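Local coordinates for Alr4995 protein (Nostoc sp., PDB 6LRF) that probably converts arginine to ornithine, ammonia and carbon dioxide as an arginine dihydrolase, and ornithine to proline as an ornithine cyclodeaminase, at residues 15-20 / 256-261; 396-401 / 441-446; 496-501 / 678-683. All coordinates share one frame; numbering follows the deposited sequence.

Interaction 1: 15-20 / 256-261; sequences YDVDYV and LKAGGA
Val17 and Ala258 mark the closest approach of the two backbones, with their CA atoms 6.3 Å apart. No hydrogen bond joins the segments. Residues 15-20 run as an irregular loop after strand 6-9. Residues 256-261 carry the chain out of helix 253-256. Tyr15 reaches across with its phenol hydroxyl and the adjoining ring edge. Its CG is anti to the backbone N (chi1 172°), which sends the phenol out toward the helix end. The methyl of Ala258 sits at the ring edge, near the ring plane. Tyr15 OH lies 3.1 Å from Ala258 CB, a tight contact. The same hydroxyl is hydrogen-bonded to Glu254 O, so its position against the helix is fixed by a polar bond as well as by packing. The helix ends here in a Schellman motif, with Gly259 as the C-prime residue at positive phi. Gly260 N pairs with Phe255 O, and Gly259 N makes a weak bond to Leu256 O. This turn lies in the dimethylarginine dimethylhydrolase-like part of the chain, of the guanidino-group modifying family. Val17 turns its side chain to the same turn. CG2 is the branch used, and it stands 4.2 Å from Lys257 O and 4.4 Å from Ala258 CB. Lys257 starts toward the loop, but its amine leads away to a salt bridge with Glu254 and a hydrogen bond to Lys31 O.

Interaction 2: 396-401 / 441-446; sequences WIKVEN and RTIRKT
Trp396 and Arg441 carry this contact, and most of the surface buried between the segments is theirs. The guanidinium of Arg441 lies flat over one face of the indole, with the planes at 7°. Arg441 CZ stands 3.5 Å from the centroid of the five-membered ring, close to its normal, so this is a cation-pi stack. NH1 comes nearest, 3.4 Å from Trp396 CG. The aliphatic part of the arginine uses the other half of the indole. Arg441 CD lies over the six-membered ring, 3.7 Å from its centroid, as a CH-pi contact. With chi1 at 67°, Arg441 CG is flanked by both main-chain neighbours of CA, its N and its C. From there the chain is extended to NE, which lets it run along the length of the indole.

The polar ends are held from outside the pair. Arg441 NE makes a salt bridge to Glu389, and Trp396 NE1 is hydrogen-bonded to Glu362. Glu362 also forms a long, weak ion pair with Arg441 NH2. The edges of the two stacked groups are thus tied to neighbouring acids.

Two residues further on, Lys398 meets Ile443 through aliphatic atoms, with Lys398 CD 3.8 Å from Ile443 CD1. Lys398 bends at chi2 (88°) to bring CD there.

Strand 388-392 lies between the two segments in a mixed beta sheet and is antiparallel to both of their strands. The CA atoms of Trp396 and Arg441 are therefore 9.0 Å apart, and the contact is a side-chain bridge over the middle strand. It joins the outermost strand, 440-442, to its second neighbour through an arginine-tryptophan cation-pi stack that spans strand 388-392 at the edge of the mixed sheet.

Interaction 3: 496-501 / 678-683; sequences GPVVIH and TDVGLF
Asp679 OD1 accepts from Leu682 N at 2.6 Å, with an N-H...acceptor angle of 158°. The donor comes to the anti side of the carboxylate, 34° out of its plane. Asp679 is thus the N-cap of helix 680-694. Its other oxygen, OD2, is hydrogen-bonded to Glu467 N of a second subunit, so one carboxylate serves both a helix start and the subunit interface. The setting is a Rossmann-type domain with a parallel sheet in the order 3-2-1-4-5-6. Residues 496-501 leave the C-terminal end of strand 491-495, and residues 678-683 leave that of strand 673-677. Two other strands separate these in the sheet, yet the helix starts that follow them meet.

The meeting is apolar. Val680 points toward the short helix 498-501 and approaches it with CG1. A chi1 of 69° turns that branch toward the other helix start, where it reaches both Val498 and Val499. Val498 CG1 is 4.1 Å away from Val680 CG1, and Val499 CG2 is 4.2 Å away from it. The backbones come near at Gly681, whose CA is 6.1 Å from Val499 CA. Val680 also packs on Thr502 and on Val655 of strand 651-656. Val498 O is hydrogen-bonded to Thr502 OG1. Against the main chain, Val680 CG1 lies 3.8 Å from Val498 O and 3.8 Å from Val499 CA.

The three contacts follow one another along the chain and lie in separate sequence-family parts of a bifunctional enzyme. Interaction 1 is in the dimethylarginine dimethylhydrolase-like part, which probably carries the arginine dihydrolase activity. Interaction 2 is in the mixed sheet of the middle region, and interaction 3 in the Rossmann-type domain. None touches another. Interactions 1 and 2 are on opposite sides of the chain's centre, with their own centres 55 Å apart. The centres of interactions 1 and 3 are 41 Å apart, and their nearest atoms about 29 Å. Interactions 2 and 3 come nearest, at about 23 Å between atoms. The structure is unliganded, and none of the three is known to belong to an active site.

Interaction 1: 15-20 / 256-261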
ATOM      1  N   TYR B  15      27.759 -45.636  14.712  1.00 46.08           N
ATOM      2  CA  TYR B  15      27.302 -44.342  14.254  1.00 48.50           C
ATOM      3  C   TYR B  15      25.997 -44.512  13.498  1.00 53.92           C
ATOM      4  O   TYR B  15      25.790 -45.503  12.792  1.00 51.76           O
ATOM      5  CB  TYR B  15      28.360 -43.668  13.380  1.00 47.72           C
ATOM      6  CG  TYR B  15      27.900 -42.388  12.704  1.00 50.84           C
ATOM      7  CD1 TYR B  15      27.729 -41.211  13.431  1.00 46.31           C
ATOM      8  CD2 TYR B  15      27.651 -42.355  11.334  1.00 50.20           C
ATOM      9  CE1 TYR B  15      27.313 -40.038  12.809  1.00 48.53           C
ATOM     10  CE2 TYR B  15      27.240 -41.188  10.703  1.00 48.59           C
ATOM     11  CZ  TYR B  15      27.070 -40.033  11.445  1.00 46.65           C
ATOM     12  OH  TYR B  15      26.664 -38.875  10.814  1.00 42.15           O
ATOM     13  N   ASP B  16      25.129 -43.526  13.665  1.00 54.61           N
ATOM     14  CA  ASP B  16      23.806 -43.519  13.073  1.00 60.47           C
ATOM     15  C   ASP B  16      23.253 -42.112  13.284  1.00 61.51           C
ATOM     16  O   ASP B  16      23.850 -41.316  14.015  1.00 59.25           O
ATOM     17  CB  ASP B  16      22.914 -44.582  13.733  1.00 62.22           C
ATOM     18  CG  ASP B  16      21.617 -44.839  12.968  1.00 72.51           C
ATOM     19  OD1 ASP B  16      21.625 -44.777  11.712  1.00 67.81           O
ATOM     20  OD2 ASP B  16      20.591 -45.122  13.632  1.00 74.12           O
ATOM     21  N   VAL B  17      22.137 -41.789  12.643  1.00 57.83           N
ATOM     22  CA  VAL B  17      21.380 -40.621  13.055  1.00 53.82           C
ATOM     23  C   VAL B  17      20.138 -41.139  13.791  1.00 57.92           C
ATOM     24  O   VAL B  17      19.132 -41.490  13.175  1.00 60.60           O
ATOM     25  CB  VAL B  17      21.024 -39.716  11.860  1.00 54.53           C
ATOM     26  CG1 VAL B  17      20.254 -38.495  12.327  1.00 56.82           C
ATOM     27  CG2 VAL B  17      22.293 -39.283  11.133  1.00 52.73           C
ATOM     28  N   ASP B  18      20.247 -41.226  15.117  1.00 55.59           N
ATOM     29  CA  ASP B  18      19.195 -41.770  15.979  1.00 60.43           C
ATOM     30  C   ASP B  18      18.058 -40.792  16.273  1.00 60.89           C
ATOM     31  O   ASP B  18      16.918 -41.200  16.506  1.00 61.11           O
ATOM     32  CB  ASP B  18      19.782 -42.213  17.324  1.00 60.95           C
ATOM     33  CG  ASP B  18      20.626 -43.469  17.221  1.00 71.33           C
ATOM     34  OD1 ASP B  18      20.405 -44.268  16.279  1.00 69.11           O
ATOM     35  OD2 ASP B  18      21.498 -43.668  18.103  1.00 68.55           O
ATOM     36  N   TYR B  19      18.398 -39.506  16.299  1.00 59.53           N
ATOM     37  CA  TYR B  19      17.526 -38.456  16.809  1.00 51.00           C
ATOM     38  C   TYR B  19      17.823 -37.170  16.064  1.00 52.22           C
ATOM     39  O   TYR B  19      18.579 -37.185  15.089  1.00 52.97           O
ATOM     40  CB  TYR B  19      17.744 -38.261  18.313  1.00 54.65           C
ATOM     41  CG  TYR B  19      19.204 -38.379  18.721  1.00 56.69           C
ATOM     42  CD1 TYR B  19      20.117 -37.368  18.433  1.00 51.42           C
ATOM     43  CD2 TYR B  19      19.670 -39.511  19.377  1.00 58.36           C
ATOM     44  CE1 TYR B  19      21.450 -37.484  18.791  1.00 53.47           C
ATOM     45  CE2 TYR B  19      20.997 -39.633  19.743  1.00 54.01           C
ATOM     46  CZ  TYR B  19      21.881 -38.618  19.448  1.00 53.92           C
ATOM     47  OH  TYR B  19      23.201 -38.748  19.814  1.00 51.92           O
ATOM     48  N   VAL B  20      17.237 -36.063  16.522  1.00 50.78           N
ATOM     49  CA  VAL B  20      17.535 -34.745  15.961  1.00 49.18           C
ATOM     50  C   VAL B  20      17.787 -33.736  17.099  1.00 50.50           C
ATOM     51  O   VAL B  20      16.927 -33.524  17.967  1.00 44.58           O
ATOM     52  CB  VAL B  20      16.393 -34.231  15.017  1.00 49.98           C
ATOM     53  CG1 VAL B  20      16.822 -32.968  14.275  1.00 46.97           C
ATOM     54  CG2 VAL B  20      15.980 -35.306  14.010  1.00 44.47           C
ATOM     55  N   LEU B 256      28.309 -35.251   7.538  1.00 39.36           N
ATOM     56  CA  LEU B 256      27.612 -33.979   7.341  1.00 43.45           C
ATOM     57  C   LEU B 256      26.125 -34.161   7.624  1.00 42.70           C
ATOM     58  O   LEU B 256      25.426 -33.193   7.891  1.00 45.33           O
ATOM     59  CB  LEU B 256      27.819 -33.432   5.926  1.00 44.36           C
ATOM     60  CG  LEU B 256      28.763 -32.233   5.763  1.00 47.28           C
ATOM     61  CD1 LEU B 256      30.216 -32.670   5.830  1.00 45.10           C
ATOM     62  CD2 LEU B 256      28.490 -31.449   4.473  1.00 43.73           C
ATOM     63  N   LYS B 257      25.656 -35.412   7.578  1.00 44.21           N
ATOM     64  CA  LYS B 257      24.261 -35.751   7.890  1.00 45.09           C
ATOM     65  C   LYS B 257      23.915 -35.586   9.366  1.00 49.19           C
ATOM     66  O   LYS B 257      22.746 -35.367   9.708  1.00 46.86           O
ATOM     67  CB  LYS B 257      23.949 -37.188   7.474  1.00 48.85           C
ATOM     68  CG  LYS B 257      24.043 -37.459   5.982  1.00 48.89           C
ATOM     69  CD  LYS B 257      23.656 -38.901   5.693  1.00 54.82           C
ATOM     70  CE  LYS B 257      23.670 -39.204   4.206  1.00 60.54           C
ATOM     71  NZ  LYS B 257      23.064 -40.538   3.923  1.00 64.39           N
ATOM     72  N   ALA B 258      24.915 -35.712  10.241  1.00 47.26           N
ATOM     73  CA  ALA B 258      24.704 -35.494  11.671  1.00 44.65           C
ATOM     74  C   ALA B 258      25.170 -34.102  12.090  1.00 40.40           C
ATOM     75  O   ALA B 258      25.084 -33.737  13.259  1.00 37.44           O
ATOM     76  CB  ALA B 258      25.417 -36.555  12.485  1.00 45.71           C
ATOM     77  N   GLY B 259      25.682 -33.340  11.131  1.00 41.47           N
ATOM     78  CA  GLY B 259      26.080 -31.967  11.374  1.00 37.94           C
ATOM     79  C   GLY B 259      27.534 -31.785  11.780  1.00 40.94           C
ATOM     80  O   GLY B 259      27.872 -30.793  12.440  1.00 35.37           O
ATOM     81  N   GLY B 260      28.394 -32.726  11.387  1.00 37.01           N
ATOM     82  CA  GLY B 260      29.821 -32.616  11.656  1.00 31.76           C
ATOM     83  C   GLY B 260      30.704 -33.050  10.501  1.00 34.99           C
ATOM     84  O   GLY B 260      30.255 -33.746   9.599  1.00 37.05           O
ATOM     85  N   ALA B 261      31.962 -32.622  10.507  1.00 32.55           N
ATOM     86  CA  ALA B 261      32.904 -33.048   9.469  1.00 37.56           C
ATOM     87  C   ALA B 261      34.282 -33.324  10.070  1.00 31.19           C
ATOM     88  O   ALA B 261      34.387 -33.867  11.173  1.00 31.37           O
ATOM     89  CB  ALA B 261      33.002 -32.004   8.352  1.00 36.13           C
TER

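Interaction 2: 396-401 / 441-446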
ATOM      1  N   TRP B 396      19.966  10.960  45.123  1.00 32.67           N
ATOM      2  CA  TRP B 396      19.248  10.842  43.846  1.00 31.47           C
ATOM      3  C   TRP B 396      18.602  12.168  43.447  1.00 33.72           C
ATOM      4  O   TRP B 396      17.852  12.756  44.211  1.00 30.66           O
ATOM      5  CB  TRP B 396      18.186   9.742  43.906  1.00 26.66           C
ATOM      6  CG  TRP B 396      18.766   8.369  43.964  1.00 26.12           C
ATOM      7  CD1 TRP B 396      18.974   7.614  45.082  1.00 28.86           C
ATOM      8  CD2 TRP B 396      19.214   7.580  42.857  1.00 26.24           C
ATOM      9  NE1 TRP B 396      19.529   6.405  44.739  1.00 29.82           N
ATOM     10  CE2 TRP B 396      19.690   6.360  43.379  1.00 28.28           C
ATOM     11  CE3 TRP B 396      19.261   7.785  41.472  1.00 24.74           C
ATOM     12  CZ2 TRP B 396      20.191   5.346  42.569  1.00 29.39           C
ATOM     13  CZ3 TRP B 396      19.772   6.778  40.664  1.00 25.20           C
ATOM     14  CH2 TRP B 396      20.225   5.574  41.214  1.00 28.98           C
ATOM     15  N   ILE B 397      18.918  12.606  42.227  1.00 32.77           N
ATOM     16  CA  ILE B 397      18.585  13.924  41.690  1.00 32.35           C
ATOM     17  C   ILE B 397      17.762  13.797  40.410  1.00 30.94           C
ATOM     18  O   ILE B 397      18.155  13.066  39.496  1.00 28.33           O
ATOM     19  CB  ILE B 397      19.872  14.721  41.347  1.00 31.80           C
ATOM     20  CG1 ILE B 397      20.800  14.800  42.560  1.00 35.74           C
ATOM     21  CG2 ILE B 397      19.534  16.086  40.805  1.00 34.28           C
ATOM     22  CD1 ILE B 397      20.125  15.348  43.797  1.00 42.28           C
ATOM     23  N   LYS B 398      16.657  14.533  40.317  1.00 28.22           N
ATOM     24  CA  LYS B 398      15.811  14.497  39.118  1.00 31.94           C
ATOM     25  C   LYS B 398      16.438  15.244  37.929  1.00 27.06           C
ATOM     26  O   LYS B 398      16.900  16.376  38.071  1.00 29.17           O
ATOM     27  CB  LYS B 398      14.426  15.073  39.448  1.00 32.37           C
ATOM     28  CG  LYS B 398      13.520  15.325  38.249  1.00 33.41           C
ATOM     29  CD  LYS B 398      12.689  14.102  37.858  1.00 39.27           C
ATOM     30  CE  LYS B 398      11.889  14.371  36.570  1.00 43.98           C
ATOM     31  NZ  LYS B 398      10.415  14.501  36.802  1.00 37.24           N
ATOM     32  N   VAL B 399      16.471  14.600  36.763  1.00 22.74           N
ATOM     33  CA  VAL B 399      17.019  15.230  35.559  1.00 27.13           C
ATOM     34  C   VAL B 399      15.968  16.171  34.938  1.00 29.71           C
ATOM     35  O   VAL B 399      14.811  15.773  34.754  1.00 21.86           O
ATOM     36  CB  VAL B 399      17.477  14.169  34.500  1.00 22.15           C
ATOM     37  CG1 VAL B 399      18.022  14.840  33.237  1.00 21.02           C
ATOM     38  CG2 VAL B 399      18.504  13.203  35.100  1.00 22.04           C
ATOM     39  N   GLU B 400      16.377  17.408  34.638  1.00 22.72           N
ATOM     40  CA  GLU B 400      15.509  18.417  34.033  1.00 27.70           C
ATOM     41  C   GLU B 400      15.662  18.492  32.508  1.00 24.99           C
ATOM     42  O   GLU B 400      16.698  18.086  31.954  1.00 22.88           O
ATOM     43  CB  GLU B 400      15.795  19.793  34.635  1.00 26.88           C
ATOM     44  CG  GLU B 400      15.356  19.922  36.081  1.00 40.84           C
ATOM     45  CD  GLU B 400      15.673  21.288  36.664  1.00 43.33           C
ATOM     46  OE1 GLU B 400      16.072  22.190  35.891  1.00 40.44           O
ATOM     47  OE2 GLU B 400      15.525  21.453  37.896  1.00 46.90           O
ATOM     48  N   ASN B 401      14.624  19.012  31.848  1.00 24.13           N
ATOM     49  CA  ASN B 401      14.586  19.187  30.396  1.00 24.62           C
ATOM     50  C   ASN B 401      14.747  17.873  29.648  1.00 25.23           C
ATOM     51  O   ASN B 401      15.397  17.822  28.599  1.00 27.84           O
ATOM     52  CB  ASN B 401      15.659  20.176  29.937  1.00 23.52           C
ATOM     53  CG  ASN B 401      15.525  21.525  30.614  1.00 32.17           C
ATOM     54  OD1 ASN B 401      16.513  22.110  31.050  1.00 37.75           O
ATOM     55  ND2 ASN B 401      14.290  22.018  30.725  1.00 30.90           N
ATOM     56  N   ARG B 441      18.459   5.725  37.330  1.00 25.69           N
ATOM     57  CA  ARG B 441      17.221   4.957  37.354  1.00 24.25           C
ATOM     58  C   ARG B 441      16.109   5.758  36.691  1.00 27.54           C
ATOM     59  O   ARG B 441      16.172   6.987  36.604  1.00 25.40           O
ATOM     60  CB  ARG B 441      16.838   4.578  38.787  1.00 24.87           C
ATOM     61  CG  ARG B 441      16.463   5.759  39.669  1.00 26.98           C
ATOM     62  CD  ARG B 441      16.346   5.298  41.113  1.00 30.50           C
ATOM     63  NE  ARG B 441      15.915   6.371  42.008  1.00 30.96           N
ATOM     64  CZ  ARG B 441      15.971   6.303  43.338  1.00 29.96           C
ATOM     65  NH1 ARG B 441      15.557   7.320  44.073  1.00 25.05           N
ATOM     66  NH2 ARG B 441      16.446   5.216  43.925  1.00 31.09           N
ATOM     67  N   THR B 442      15.101   5.049  36.204  1.00 28.00           N
ATOM     68  CA  THR B 442      13.929   5.693  35.639  1.00 31.41           C
ATOM     69  C   THR B 442      12.873   5.845  36.733  1.00 31.07           C
ATOM     70  O   THR B 442      12.919   5.141  37.739  1.00 31.46           O
ATOM     71  CB  THR B 442      13.345   4.883  34.481  1.00 32.34           C
ATOM     72  OG1 THR B 442      12.389   5.678  33.782  1.00 36.70           O
ATOM     73  CG2 THR B 442      12.651   3.641  35.019  1.00 34.63           C
ATOM     74  N   ILE B 443      11.925   6.759  36.553  1.00 28.75           N
ATOM     75  CA  ILE B 443      10.814   6.827  37.487  1.00 36.17           C
ATOM     76  C   ILE B 443       9.505   6.864  36.718  1.00 38.35           C
ATOM     77  O   ILE B 443       8.636   7.682  36.988  1.00 44.55           O
ATOM     78  CB  ILE B 443      10.931   8.040  38.453  1.00 37.35           C
ATOM     79  CG1 ILE B 443      11.374   9.309  37.712  1.00 37.00           C
ATOM     80  CG2 ILE B 443      11.918   7.722  39.569  1.00 35.63           C
ATOM     81  CD1 ILE B 443      11.516  10.534  38.605  1.00 34.30           C
ATOM     82  N   ARG B 444       9.379   5.964  35.752  1.00 41.70           N
ATOM     83  CA  ARG B 444       8.103   5.750  35.087  1.00 51.49           C
ATOM     84  C   ARG B 444       7.079   5.189  36.071  1.00 53.01           C
ATOM     85  O   ARG B 444       7.375   4.257  36.828  1.00 53.63           O
ATOM     86  CB  ARG B 444       8.253   4.801  33.903  1.00 46.43           C
ATOM     87  CG  ARG B 444       9.380   5.130  32.978  1.00 39.46           C
ATOM     88  CD  ARG B 444       9.608   4.005  31.991  1.00 44.21           C
ATOM     89  NE  ARG B 444       8.401   3.672  31.236  1.00 43.22           N
ATOM     90  CZ  ARG B 444       8.372   2.814  30.217  1.00 42.65           C
ATOM     91  NH1 ARG B 444       9.483   2.199  29.824  1.00 39.27           N
ATOM     92  NH2 ARG B 444       7.233   2.573  29.587  1.00 44.81           N
ATOM     93  N   LYS B 445       5.878   5.762  36.057  1.00 56.94           N
ATOM     94  CA  LYS B 445       4.800   5.297  36.926  1.00 61.86           C
ATOM     95  C   LYS B 445       4.371   3.888  36.506  1.00 60.44           C
ATOM     96  O   LYS B 445       4.666   3.457  35.388  1.00 59.63           O
ATOM     97  CB  LYS B 445       3.612   6.271  36.896  1.00 60.49           C
ATOM     98  CG  LYS B 445       3.922   7.689  37.429  1.00 59.88           C
ATOM     99  CD  LYS B 445       5.032   7.689  38.495  1.00 62.12           C
ATOM    100  CE  LYS B 445       4.837   8.766  39.572  1.00 65.41           C
ATOM    101  NZ  LYS B 445       3.709   8.479  40.513  1.00 55.73           N
ATOM    102  N   THR B 446       3.693   3.177  37.408  1.00 61.11           N
ATOM    103  CA  THR B 446       3.372   1.757  37.218  1.00 63.30           C
ATOM    104  C   THR B 446       2.735   1.444  35.860  1.00 61.28           C
ATOM    105  O   THR B 446       3.218   0.580  35.123  1.00 55.05           O
ATOM    106  CB  THR B 446       2.422   1.237  38.324  1.00 66.71           C
ATOM    107  OG1 THR B 446       2.827   1.748  39.602  1.00 65.95           O
ATOM    108  CG2 THR B 446       2.434  -0.290  38.355  1.00 60.07           C
TER

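Interaction 3: 496-501 / 678-683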
ATOM      1  N   GLY B 496      19.000   8.277   0.269  1.00 23.24           N
ATOM      2  CA  GLY B 496      18.504   8.335   1.632  1.00 24.80           C
ATOM      3  C   GLY B 496      18.866   7.078   2.404  1.00 23.77           C
ATOM      4  O   GLY B 496      19.345   6.105   1.812  1.00 23.04           O
ATOM      5  N   PRO B 497      18.624   7.080   3.726  1.00 27.14           N
ATOM      6  CA  PRO B 497      19.042   5.997   4.643  1.00 28.46           C
ATOM      7  C   PRO B 497      18.552   4.611   4.233  1.00 25.62           C
ATOM      8  O   PRO B 497      19.239   3.631   4.493  1.00 27.21           O
ATOM      9  CB  PRO B 497      18.414   6.401   5.982  1.00 29.22           C
ATOM     10  CG  PRO B 497      18.220   7.846   5.889  1.00 26.57           C
ATOM     11  CD  PRO B 497      17.917   8.153   4.443  1.00 27.15           C
ATOM     12  N   VAL B 498      17.400   4.530   3.575  1.00 25.80           N
ATOM     13  CA  VAL B 498      16.877   3.239   3.139  1.00 25.81           C
ATOM     14  C   VAL B 498      17.861   2.518   2.208  1.00 26.65           C
ATOM     15  O   VAL B 498      17.837   1.289   2.090  1.00 26.64           O
ATOM     16  CB  VAL B 498      15.495   3.422   2.478  1.00 25.43           C
ATOM     17  CG1 VAL B 498      15.054   2.169   1.770  1.00 33.50           C
ATOM     18  CG2 VAL B 498      14.488   3.793   3.548  1.00 32.39           C
ATOM     19  N   VAL B 499      18.764   3.270   1.586  1.00 21.61           N
ATOM     20  CA  VAL B 499      19.846   2.650   0.829  1.00 22.91           C
ATOM     21  C   VAL B 499      20.714   1.754   1.737  1.00 30.55           C
ATOM     22  O   VAL B 499      21.071   0.629   1.373  1.00 24.18           O
ATOM     23  CB  VAL B 499      20.747   3.701   0.153  1.00 27.04           C
ATOM     24  CG1 VAL B 499      21.972   3.028  -0.504  1.00 23.59           C
ATOM     25  CG2 VAL B 499      19.955   4.512  -0.871  1.00 25.13           C
ATOM     26  N   ILE B 500      21.056   2.259   2.920  1.00 25.50           N
ATOM     27  CA  ILE B 500      21.870   1.500   3.865  1.00 26.20           C
ATOM     28  C   ILE B 500      21.081   0.322   4.426  1.00 28.59           C
ATOM     29  O   ILE B 500      21.546  -0.809   4.414  1.00 29.58           O
ATOM     30  CB  ILE B 500      22.350   2.392   5.022  1.00 26.57           C
ATOM     31  CG1 ILE B 500      23.092   3.605   4.462  1.00 23.68           C
ATOM     32  CG2 ILE B 500      23.239   1.615   5.945  1.00 25.17           C
ATOM     33  CD1 ILE B 500      24.227   3.205   3.517  1.00 24.56           C
ATOM     34  N   HIS B 501      19.872   0.603   4.898  1.00 27.15           N
ATOM     35  CA  HIS B 501      18.995  -0.415   5.478  1.00 31.38           C
ATOM     36  C   HIS B 501      18.730  -1.636   4.597  1.00 38.90           C
ATOM     37  O   HIS B 501      18.554  -2.741   5.110  1.00 35.37           O
ATOM     38  CB  HIS B 501      17.665   0.226   5.847  1.00 29.03           C
ATOM     39  CG  HIS B 501      17.799   1.320   6.855  1.00 30.02           C
ATOM     40  ND1 HIS B 501      16.868   2.328   6.998  1.00 31.57           N
ATOM     41  CD2 HIS B 501      18.775   1.576   7.760  1.00 30.17           C
ATOM     42  CE1 HIS B 501      17.255   3.148   7.960  1.00 32.67           C
ATOM     43  NE2 HIS B 501      18.409   2.713   8.438  1.00 36.30           N
ATOM     44  N   THR B 678      10.304  -0.350  -5.914  1.00 39.86           N
ATOM     45  CA  THR B 678      10.995  -1.569  -5.556  1.00 35.12           C
ATOM     46  C   THR B 678      11.965  -1.310  -4.408  1.00 37.16           C
ATOM     47  O   THR B 678      12.142  -0.173  -3.960  1.00 35.48           O
ATOM     48  CB  THR B 678      11.741  -2.156  -6.784  1.00 40.54           C
ATOM     49  OG1 THR B 678      12.078  -3.529  -6.552  1.00 42.98           O
ATOM     50  CG2 THR B 678      12.999  -1.354  -7.115  1.00 37.40           C
ATOM     51  N   ASP B 679      12.551  -2.386  -3.906  1.00 40.40           N
ATOM     52  CA  ASP B 679      13.606  -2.314  -2.911  1.00 36.57           C
ATOM     53  C   ASP B 679      14.843  -1.711  -3.564  1.00 29.99           C
ATOM     54  O   ASP B 679      15.324  -2.246  -4.573  1.00 30.67           O
ATOM     55  CB  ASP B 679      13.901  -3.718  -2.370  1.00 39.00           C
ATOM     56  CG  ASP B 679      15.015  -3.736  -1.341  1.00 40.72           C
ATOM     57  OD1 ASP B 679      16.170  -3.397  -1.701  1.00 38.73           O
ATOM     58  OD2 ASP B 679      14.744  -4.131  -0.181  1.00 46.86           O
ATOM     59  N   VAL B 680      15.377  -0.629  -2.995  1.00 25.33           N
ATOM     60  CA  VAL B 680      16.474   0.074  -3.656  1.00 24.18           C
ATOM     61  C   VAL B 680      17.767  -0.741  -3.568  1.00 25.15           C
ATOM     62  O   VAL B 680      18.642  -0.651  -4.442  1.00 28.01           O
ATOM     63  CB  VAL B 680      16.679   1.503  -3.069  1.00 26.66           C
ATOM     64  CG1 VAL B 680      17.210   1.437  -1.650  1.00 23.68           C
ATOM     65  CG2 VAL B 680      17.627   2.295  -3.930  1.00 25.55           C
ATOM     66  N   GLY B 681      17.885  -1.565  -2.531  1.00 28.69           N
ATOM     67  CA  GLY B 681      19.026  -2.461  -2.434  1.00 25.84           C
ATOM     68  C   GLY B 681      18.943  -3.530  -3.508  1.00 25.10           C
ATOM     69  O   GLY B 681      19.950  -3.889  -4.125  1.00 29.41           O
ATOM     70  N   LEU B 682      17.738  -4.040  -3.734  1.00 28.59           N
ATOM     71  CA  LEU B 682      17.515  -4.945  -4.858  1.00 33.55           C
ATOM     72  C   LEU B 682      17.946  -4.262  -6.156  1.00 29.94           C
ATOM     73  O   LEU B 682      18.705  -4.833  -6.954  1.00 31.63           O
ATOM     74  CB  LEU B 682      16.042  -5.372  -4.947  1.00 33.51           C
ATOM     75  CG  LEU B 682      15.704  -6.206  -6.197  1.00 35.48           C
ATOM     76  CD1 LEU B 682      16.629  -7.422  -6.313  1.00 33.98           C
ATOM     77  CD2 LEU B 682      14.262  -6.650  -6.186  1.00 39.19           C
ATOM     78  N   PHE B 683      17.461  -3.031  -6.349  1.00 31.61           N
ATOM     79  CA  PHE B 683      17.771  -2.250  -7.548  1.00 26.98           C
ATOM     80  C   PHE B 683      19.273  -2.110  -7.736  1.00 26.91           C
ATOM     81  O   PHE B 683      19.798  -2.358  -8.823  1.00 30.91           O
ATOM     82  CB  PHE B 683      17.111  -0.861  -7.485  1.00 29.00           C
ATOM     83  CG  PHE B 683      17.399   0.005  -8.687  1.00 29.68           C
ATOM     84  CD1 PHE B 683      16.560  -0.019  -9.786  1.00 31.12           C
ATOM     85  CD2 PHE B 683      18.519   0.834  -8.720  1.00 28.55           C
ATOM     86  CE1 PHE B 683      16.824   0.769 -10.892  1.00 31.46           C
ATOM     87  CE2 PHE B 683      18.787   1.621  -9.828  1.00 32.22           C
ATOM     88  CZ  PHE B 683      17.937   1.587 -10.914  1.00 29.94           C
TER